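Hemolysin-related protein (Vibrio cholerae serotype O1, PDB 6MLT) is a secreted biofilm matrix protein that binds metal ions, probably binds carbohydrate, and probably helps the biofilm adhere. Local coordinates at residues S246-S251 / N267-P272; G449-D454 / D469-G474. All coordinates share one frame; numbering follows the deposited sequence.

Contact 1 (S246-S251 / N267-P272); sequences STPENS and NNLSNP
Asn-267 reaches from the end of one strand into the loop 246-251, where its amide nitrogen is bound by two backbone carbonyls. Its CB lies 3.6 Å from Ser-251 O. CG stands anti to the backbone N (chi1 167°) and lies 3.6 Å from the same Ser-251 O. At the tip, ND2 donates to Ser-251 O at 2.8 Å in a fairly straight bond (163° at the hydrogen) and to Pro-248 O at 3.0 Å in a more bent one (144°). Both acceptors lie close to the amide plane, so the two N-H groups together fix the rotation of the amide. Pro-248 O also receives Ser-251 N and, on a lone pair, Ser-251 OG at 2.8 Å. That hydroxyl in turn accepts from a water, which is itself the acceptor for Asn-268 N. Beside this polar group the Pro-248 ring packs against Pro-272, CB to CB at 3.5 Å, while CD2 of Leu-269 touches Pro-248 CB at 3.9 Å, the two side chains crossing at about a right angle. The contact joins the loop between the second and third strands of a four-stranded beta-propeller blade to the chain leaving its fourth strand. The three donors would be expected to polarise the Pro-248 carbonyl, and the amide's two bonds, together with the proline packing, join the two loops.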
ATOM      1  N   SER A 246     -18.329 -17.744 -19.328  1.00 24.83           N
ATOM      2  CA  SER A 246     -19.222 -17.640 -20.475  1.00 27.95           C
ATOM      3  C   SER A 246     -19.529 -16.197 -20.856  1.00 30.10           C
ATOM      4  O   SER A 246     -20.167 -15.972 -21.890  1.00 29.14           O
ATOM      5  CB  SER A 246     -20.530 -18.382 -20.195  1.00 28.13           C
ATOM      6  OG  SER A 246     -21.225 -17.788 -19.121  1.00 31.44           O
ATOM      7  N   THR A 247     -19.100 -15.214 -20.052  1.00 25.28           N
ATOM      8  CA  THR A 247     -19.273 -13.800 -20.396  1.00 23.65           C
ATOM      9  C   THR A 247     -17.940 -13.065 -20.277  1.00 21.60           C
ATOM     10  O   THR A 247     -17.835 -12.049 -19.592  1.00 22.10           O
ATOM     11  CB  THR A 247     -20.330 -13.146 -19.512  1.00 24.43           C
ATOM     12  OG1 THR A 247     -19.947 -13.253 -18.133  1.00 23.57           O
ATOM     13  CG2 THR A 247     -21.698 -13.794 -19.723  1.00 26.30           C
ATOM     14  N   PRO A 248     -16.895 -13.558 -20.944  1.00 18.98           N
ATOM     15  CA  PRO A 248     -15.567 -12.946 -20.779  1.00 21.52           C
ATOM     16  C   PRO A 248     -15.508 -11.509 -21.251  1.00 21.12           C
ATOM     17  O   PRO A 248     -14.654 -10.748 -20.776  1.00 19.35           O
ATOM     18  CB  PRO A 248     -14.657 -13.851 -21.620  1.00 19.86           C
ATOM     19  CG  PRO A 248     -15.563 -14.441 -22.645  1.00 23.56           C
ATOM     20  CD  PRO A 248     -16.894 -14.625 -21.959  1.00 22.70           C
ATOM     21  N   GLU A 249     -16.392 -11.116 -22.166  1.00 21.51           N
ATOM     22  CA  GLU A 249     -16.429  -9.743 -22.654  1.00 25.19           C
ATOM     23  C   GLU A 249     -16.792  -8.751 -21.556  1.00 22.88           C
ATOM     24  O   GLU A 249     -16.597  -7.545 -21.736  1.00 22.19           O
ATOM     25  CB  GLU A 249     -17.428  -9.623 -23.812  1.00 29.52           C
ATOM     26  CG  GLU A 249     -18.901  -9.812 -23.430  1.00 36.50           C
ATOM     27  CD  GLU A 249     -19.334 -11.280 -23.338  1.00 37.40           C
ATOM     28  OE1 GLU A 249     -18.463 -12.180 -23.365  1.00 32.17           O
ATOM     29  OE2 GLU A 249     -20.558 -11.531 -23.238  1.00 35.90           O
ATOM     30  N   ASN A 250     -17.332  -9.231 -20.437  1.00 22.49           N
ATOM     31  CA  ASN A 250     -17.717  -8.377 -19.322  1.00 21.48           C
ATOM     32  C   ASN A 250     -16.632  -8.240 -18.260  1.00 18.95           C
ATOM     33  O   ASN A 250     -16.795  -7.437 -17.333  1.00 17.63           O
ATOM     34  CB  ASN A 250     -18.995  -8.915 -18.663  1.00 21.39           C
ATOM     35  CG  ASN A 250     -20.214  -8.749 -19.549  1.00 24.98           C
ATOM     36  OD1 ASN A 250     -20.166  -8.035 -20.546  1.00 23.26           O
ATOM     37  ND2 ASN A 250     -21.315  -9.396 -19.182  1.00 28.96           N
ATOM     38  N   SER A 251     -15.541  -8.994 -18.363  1.00 17.26           N
ATOM     39  CA  SER A 251     -14.478  -8.897 -17.378  1.00 16.48           C
ATOM     40  C   SER A 251     -13.540  -7.749 -17.731  1.00 18.11           C
ATOM     41  O   SER A 251     -13.488  -7.285 -18.874  1.00 19.20           O
ATOM     42  CB  SER A 251     -13.692 -10.207 -17.293  1.00 17.63           C
ATOM     43  OG  SER A 251     -12.979 -10.474 -18.492  1.00 18.29           O
ATOM     44  N   ASN A 267      -9.779  -5.285 -21.225  1.00 21.60           N
ATOM     45  CA  ASN A 267     -10.549  -6.514 -21.338  1.00 21.36           C
ATOM     46  C   ASN A 267      -9.701  -7.471 -22.158  1.00 24.63           C
ATOM     47  O   ASN A 267      -9.290  -7.132 -23.272  1.00 24.70           O
ATOM     48  CB  ASN A 267     -11.905  -6.283 -22.002  1.00 20.19           C
ATOM     49  CG  ASN A 267     -12.576  -7.580 -22.395  1.00 24.00           C
ATOM     50  OD1 ASN A 267     -12.598  -7.947 -23.568  1.00 24.43           O
ATOM     51  ND2 ASN A 267     -13.079  -8.310 -21.407  1.00 20.87           N
ATOM     52  N   ASN A 268      -9.411  -8.640 -21.599  1.00 20.45           N
ATOM     53  CA  ASN A 268      -8.449  -9.564 -22.194  1.00 20.07           C
ATOM     54  C   ASN A 268      -9.127 -10.913 -22.416  1.00 20.79           C
ATOM     55  O   ASN A 268      -9.222 -11.727 -21.493  1.00 19.86           O
ATOM     56  CB  ASN A 268      -7.220  -9.707 -21.312  1.00 19.10           C
ATOM     57  CG  ASN A 268      -6.176 -10.608 -21.932  1.00 21.15           C
ATOM     58  OD1 ASN A 268      -6.343 -11.085 -23.058  1.00 22.25           O
ATOM     59  ND2 ASN A 268      -5.091 -10.839 -21.211  1.00 22.31           N
ATOM     60  N   LEU A 269      -9.572 -11.156 -23.652  1.00 20.62           N
ATOM     61  CA  LEU A 269     -10.276 -12.396 -23.956  1.00 19.89           C
ATOM     62  C   LEU A 269      -9.351 -13.608 -23.944  1.00 21.05           C
ATOM     63  O   LEU A 269      -9.834 -14.733 -23.777  1.00 22.43           O
ATOM     64  CB  LEU A 269     -10.980 -12.279 -25.310  1.00 20.92           C
ATOM     65  CG  LEU A 269     -12.082 -11.212 -25.371  1.00 23.15           C
ATOM     66  CD1 LEU A 269     -12.645 -11.099 -26.780  1.00 28.21           C
ATOM     67  CD2 LEU A 269     -13.204 -11.502 -24.380  1.00 23.64           C
ATOM     68  N   SER A 270      -8.040 -13.408 -24.115  1.00 21.02           N
ATOM     69  CA  SER A 270      -7.082 -14.500 -23.991  1.00 22.00           C
ATOM     70  C   SER A 270      -6.800 -14.879 -22.540  1.00 22.25           C
ATOM     71  O   SER A 270      -6.179 -15.919 -22.301  1.00 20.36           O
ATOM     72  CB  SER A 270      -5.771 -14.130 -24.690  1.00 29.63           C
ATOM     73  OG  SER A 270      -5.041 -13.182 -23.930  1.00 35.72           O
ATOM     74  N   ASN A 271      -7.237 -14.067 -21.568  1.00 19.10           N
ATOM     75  CA  ASN A 271      -7.115 -14.394 -20.152  1.00 19.39           C
ATOM     76  C   ASN A 271      -8.173 -13.608 -19.392  1.00 20.59           C
ATOM     77  O   ASN A 271      -7.856 -12.624 -18.712  1.00 19.17           O
ATOM     78  CB  ASN A 271      -5.719 -14.072 -19.618  1.00 19.46           C
ATOM     79  CG  ASN A 271      -5.551 -14.439 -18.148  1.00 21.25           C
ATOM     80  OD1 ASN A 271      -6.155 -15.397 -17.658  1.00 20.02           O
ATOM     81  ND2 ASN A 271      -4.715 -13.683 -17.443  1.00 19.47           N
ATOM     82  N   PRO A 272      -9.432 -14.001 -19.499  1.00 20.68           N
ATOM     83  CA  PRO A 272     -10.515 -13.258 -18.854  1.00 20.03           C
ATOM     84  C   PRO A 272     -10.556 -13.538 -17.357  1.00 19.15           C
ATOM     85  O   PRO A 272      -9.775 -14.318 -16.814  1.00 17.88           O
ATOM     86  CB  PRO A 272     -11.767 -13.790 -19.562  1.00 20.58           C
ATOM     87  CG  PRO A 272     -11.410 -15.181 -19.920  1.00 20.45           C
ATOM     88  CD  PRO A 272      -9.939 -15.156 -20.265  1.00 19.11           C
TER
HETATM   89  O   HOH W   1     -10.490  -9.100 -18.971  1.00 19.84           O

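Contact 2 (G449-D454 / D469-G474); sequences GYYAVD and DDLNSG
Tyr-450 lays one ring face flat over the backbone of Gly-474, whose CA sits 3.4 Å from the ring centroid and only 11° off the ring normal, a close CH-pi contact. CG lies beside the backbone N, anti to the carbonyl carbon, and the turn about CB-CG (chi2 -79°) sets the ring face over Gly-474. The direction a CB would take from Gly-474 is filled by that ring; its positive phi separately favours glycine. Tyr-450 OH lies 2.8 Å from a water oxygen, and that water donates to Ser-473 O. Tyr-451, its ring plane inclined by roughly 56° to that of Tyr-450, uses its edge instead: Tyr-451 CE1 meets Leu-471 CD1 at 3.4 Å, the methyl lying near the ring plane. One backbone bond joins the segments, Asp-470 N to Tyr-450 O at 3.0 Å. The turn 469-474 is shaped from within by an Asx turn, Asp-469 OD1 taking Leu-471 N, and by Asp-470 O, which accepts both Ser-473 N and Gly-474 N. The tyrosines occupy the loop between strands 443-448 and 452-457, and the turn they cover follows strand 462-467, the outer strand of the same sheet, and leads to strand 478-481 of the next.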
ATOM      1  N   GLY A 449      -6.127 -14.547 -13.793  1.00 18.61           N
ATOM      2  CA  GLY A 449      -7.376 -14.757 -14.486  1.00 19.26           C
ATOM      3  C   GLY A 449      -7.720 -16.227 -14.576  1.00 21.02           C
ATOM      4  O   GLY A 449      -7.206 -17.061 -13.822  1.00 18.16           O
ATOM      5  N   TYR A 450      -8.611 -16.557 -15.517  1.00 19.35           N
ATOM      6  CA  TYR A 450      -8.964 -17.963 -15.719  1.00 19.64           C
ATOM      7  C   TYR A 450      -7.776 -18.787 -16.204  1.00 20.71           C
ATOM      8  O   TYR A 450      -7.671 -19.972 -15.864  1.00 19.41           O
ATOM      9  CB  TYR A 450     -10.116 -18.088 -16.716  1.00 19.38           C
ATOM     10  CG  TYR A 450     -11.479 -17.898 -16.094  1.00 17.88           C
ATOM     11  CD1 TYR A 450     -12.087 -18.928 -15.386  1.00 20.74           C
ATOM     12  CD2 TYR A 450     -12.161 -16.697 -16.218  1.00 19.00           C
ATOM     13  CE1 TYR A 450     -13.338 -18.764 -14.814  1.00 19.68           C
ATOM     14  CE2 TYR A 450     -13.413 -16.522 -15.644  1.00 17.77           C
ATOM     15  CZ  TYR A 450     -13.993 -17.556 -14.948  1.00 19.31           C
ATOM     16  OH  TYR A 450     -15.232 -17.384 -14.383  1.00 19.73           O
ATOM     17  N   TYR A 451      -6.874 -18.180 -16.982  1.00 17.41           N
ATOM     18  CA  TYR A 451      -5.823 -18.902 -17.692  1.00 19.81           C
ATOM     19  C   TYR A 451      -4.396 -18.543 -17.293  1.00 22.55           C
ATOM     20  O   TYR A 451      -3.493 -19.356 -17.538  1.00 23.04           O
ATOM     21  CB  TYR A 451      -5.943 -18.664 -19.209  1.00 17.21           C
ATOM     22  CG  TYR A 451      -7.277 -19.050 -19.825  1.00 20.73           C
ATOM     23  CD1 TYR A 451      -7.952 -20.196 -19.431  1.00 23.79           C
ATOM     24  CD2 TYR A 451      -7.849 -18.266 -20.817  1.00 24.65           C
ATOM     25  CE1 TYR A 451      -9.174 -20.541 -20.003  1.00 23.53           C
ATOM     26  CE2 TYR A 451      -9.058 -18.598 -21.394  1.00 24.42           C
ATOM     27  CZ  TYR A 451      -9.718 -19.734 -20.981  1.00 24.21           C
ATOM     28  OH  TYR A 451     -10.919 -20.065 -21.558  1.00 26.15           O
ATOM     29  N   ALA A 452      -4.149 -17.363 -16.726  1.00 21.25           N
ATOM     30  CA  ALA A 452      -2.774 -16.936 -16.501  1.00 21.09           C
ATOM     31  C   ALA A 452      -2.707 -15.855 -15.435  1.00 20.12           C
ATOM     32  O   ALA A 452      -3.700 -15.192 -15.120  1.00 17.67           O
ATOM     33  CB  ALA A 452      -2.137 -16.413 -17.791  1.00 20.86           C
ATOM     34  N   VAL A 453      -1.498 -15.680 -14.903  1.00 16.88           N
ATOM     35  CA  VAL A 453      -1.148 -14.565 -14.029  1.00 17.37           C
ATOM     36  C   VAL A 453      -0.448 -13.519 -14.886  1.00 18.38           C
ATOM     37  O   VAL A 453       0.574 -13.810 -15.517  1.00 18.61           O
ATOM     38  CB  VAL A 453      -0.252 -15.021 -12.866  1.00 19.32           C
ATOM     39  CG1 VAL A 453       0.202 -13.822 -12.022  1.00 19.22           C
ATOM     40  CG2 VAL A 453      -0.972 -16.049 -12.001  1.00 23.27           C
ATOM     41  N   ASP A 454      -0.987 -12.301 -14.901  1.00 17.45           N
ATOM     42  CA  ASP A 454      -0.496 -11.222 -15.746  1.00 17.41           C
ATOM     43  C   ASP A 454      -0.009 -10.057 -14.895  1.00 17.44           C
ATOM     44  O   ASP A 454      -0.670  -9.656 -13.934  1.00 18.05           O
ATOM     45  CB  ASP A 454      -1.591 -10.729 -16.704  1.00 21.65           C
ATOM     46  CG  ASP A 454      -1.960 -11.769 -17.749  1.00 23.88           C
ATOM     47  OD1 ASP A 454      -1.233 -12.777 -17.846  1.00 23.41           O
ATOM     48  OD2 ASP A 454      -2.975 -11.587 -18.461  1.00 22.79           O
ATOM     49  N   ASP A 469      -3.494 -22.473 -14.303  1.00 32.15           N
ATOM     50  CA  ASP A 469      -4.791 -23.109 -14.557  1.00 42.83           C
ATOM     51  C   ASP A 469      -5.785 -22.746 -13.462  1.00 36.51           C
ATOM     52  O   ASP A 469      -5.695 -23.249 -12.338  1.00 36.11           O
ATOM     53  CB  ASP A 469      -4.619 -24.626 -14.642  1.00 56.63           C
ATOM     54  CG  ASP A 469      -5.953 -25.396 -14.570  1.00 55.00           C
ATOM     55  OD1 ASP A 469      -7.036 -24.787 -14.743  1.00 49.80           O
ATOM     56  OD2 ASP A 469      -5.913 -26.629 -14.338  1.00 50.25           O
ATOM     57  N   ASP A 470      -6.756 -21.895 -13.786  1.00 34.10           N
ATOM     58  CA  ASP A 470      -7.827 -21.611 -12.840  1.00 32.33           C
ATOM     59  C   ASP A 470      -9.179 -21.610 -13.532  1.00 27.57           C
ATOM     60  O   ASP A 470     -10.063 -20.807 -13.209  1.00 23.98           O
ATOM     61  CB  ASP A 470      -7.604 -20.289 -12.116  1.00 34.70           C
ATOM     62  CG  ASP A 470      -8.447 -20.194 -10.873  1.00 35.66           C
ATOM     63  OD1 ASP A 470      -8.576 -21.243 -10.213  1.00 36.56           O
ATOM     64  OD2 ASP A 470      -8.983 -19.109 -10.567  1.00 33.96           O
ATOM     65  N   LEU A 471      -9.375 -22.540 -14.467  1.00 27.83           N
ATOM     66  CA  LEU A 471     -10.642 -22.613 -15.190  1.00 33.98           C
ATOM     67  C   LEU A 471     -11.835 -22.730 -14.251  1.00 33.04           C
ATOM     68  O   LEU A 471     -12.938 -22.297 -14.600  1.00 35.09           O
ATOM     69  CB  LEU A 471     -10.638 -23.802 -16.147  1.00 42.54           C
ATOM     70  CG  LEU A 471     -10.449 -23.455 -17.617  1.00 54.88           C
ATOM     71  CD1 LEU A 471      -8.989 -23.173 -17.888  1.00 57.62           C
ATOM     72  CD2 LEU A 471     -10.967 -24.578 -18.497  1.00 63.68           C
ATOM     73  N   ASN A 472     -11.642 -23.323 -13.073  1.00 32.07           N
ATOM     74  CA  ASN A 472     -12.743 -23.606 -12.157  1.00 34.91           C
ATOM     75  C   ASN A 472     -13.284 -22.365 -11.451  1.00 38.45           C
ATOM     76  O   ASN A 472     -14.365 -22.444 -10.855  1.00 47.78           O
ATOM     77  CB  ASN A 472     -12.295 -24.619 -11.095  1.00 34.52           C
ATOM     78  CG  ASN A 472     -13.454 -25.169 -10.287  1.00 45.91           C
ATOM     79  OD1 ASN A 472     -14.500 -25.520 -10.837  1.00 56.75           O
ATOM     80  ND2 ASN A 472     -13.278 -25.240  -8.973  1.00 42.82           N
ATOM     81  N   SER A 473     -12.571 -21.239 -11.473  1.00 31.88           N
ATOM     82  CA  SER A 473     -12.969 -20.089 -10.666  1.00 27.65           C
ATOM     83  C   SER A 473     -12.766 -18.779 -11.413  1.00 22.98           C
ATOM     84  O   SER A 473     -13.706 -17.989 -11.561  1.00 21.73           O
ATOM     85  CB  SER A 473     -12.187 -20.082  -9.349  1.00 33.38           C
ATOM     86  OG  SER A 473     -12.064 -18.780  -8.787  1.00 33.65           O
ATOM     87  N   GLY A 474     -11.546 -18.539 -11.886  1.00 20.50           N
ATOM     88  CA  GLY A 474     -11.217 -17.262 -12.483  1.00 22.75           C
ATOM     89  C   GLY A 474     -11.100 -16.124 -11.496  1.00 21.03           C
ATOM     90  O   GLY A 474     -11.059 -14.964 -11.916  1.00 19.20           O
TER
HETATM   91  O   HOH W   2     -15.337 -15.498 -12.276  1.00 23.33           O

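In the fold
Contacts 1 and 2 occupy the same place in two successive four-stranded blades of the propeller: each joins the loop between the second and third strands to the chain that leaves the fourth. Their centres are about 11 Å apart, and they touch directly, because the exit chain 267-272 of the first blade runs against the loop 449-454 of the second. Pro-272 O lies 2.8 Å from Tyr-450 N, probably a hydrogen bond, and Asn-271 ND2 bonds to Asp-454 OD2 at 2.9 Å. Ser-270 O packs on Tyr-451 CD2 at 3.2 Å. Both contacts lie away from the calcium and sodium sites, and the place where they meet is the seam between the two blades.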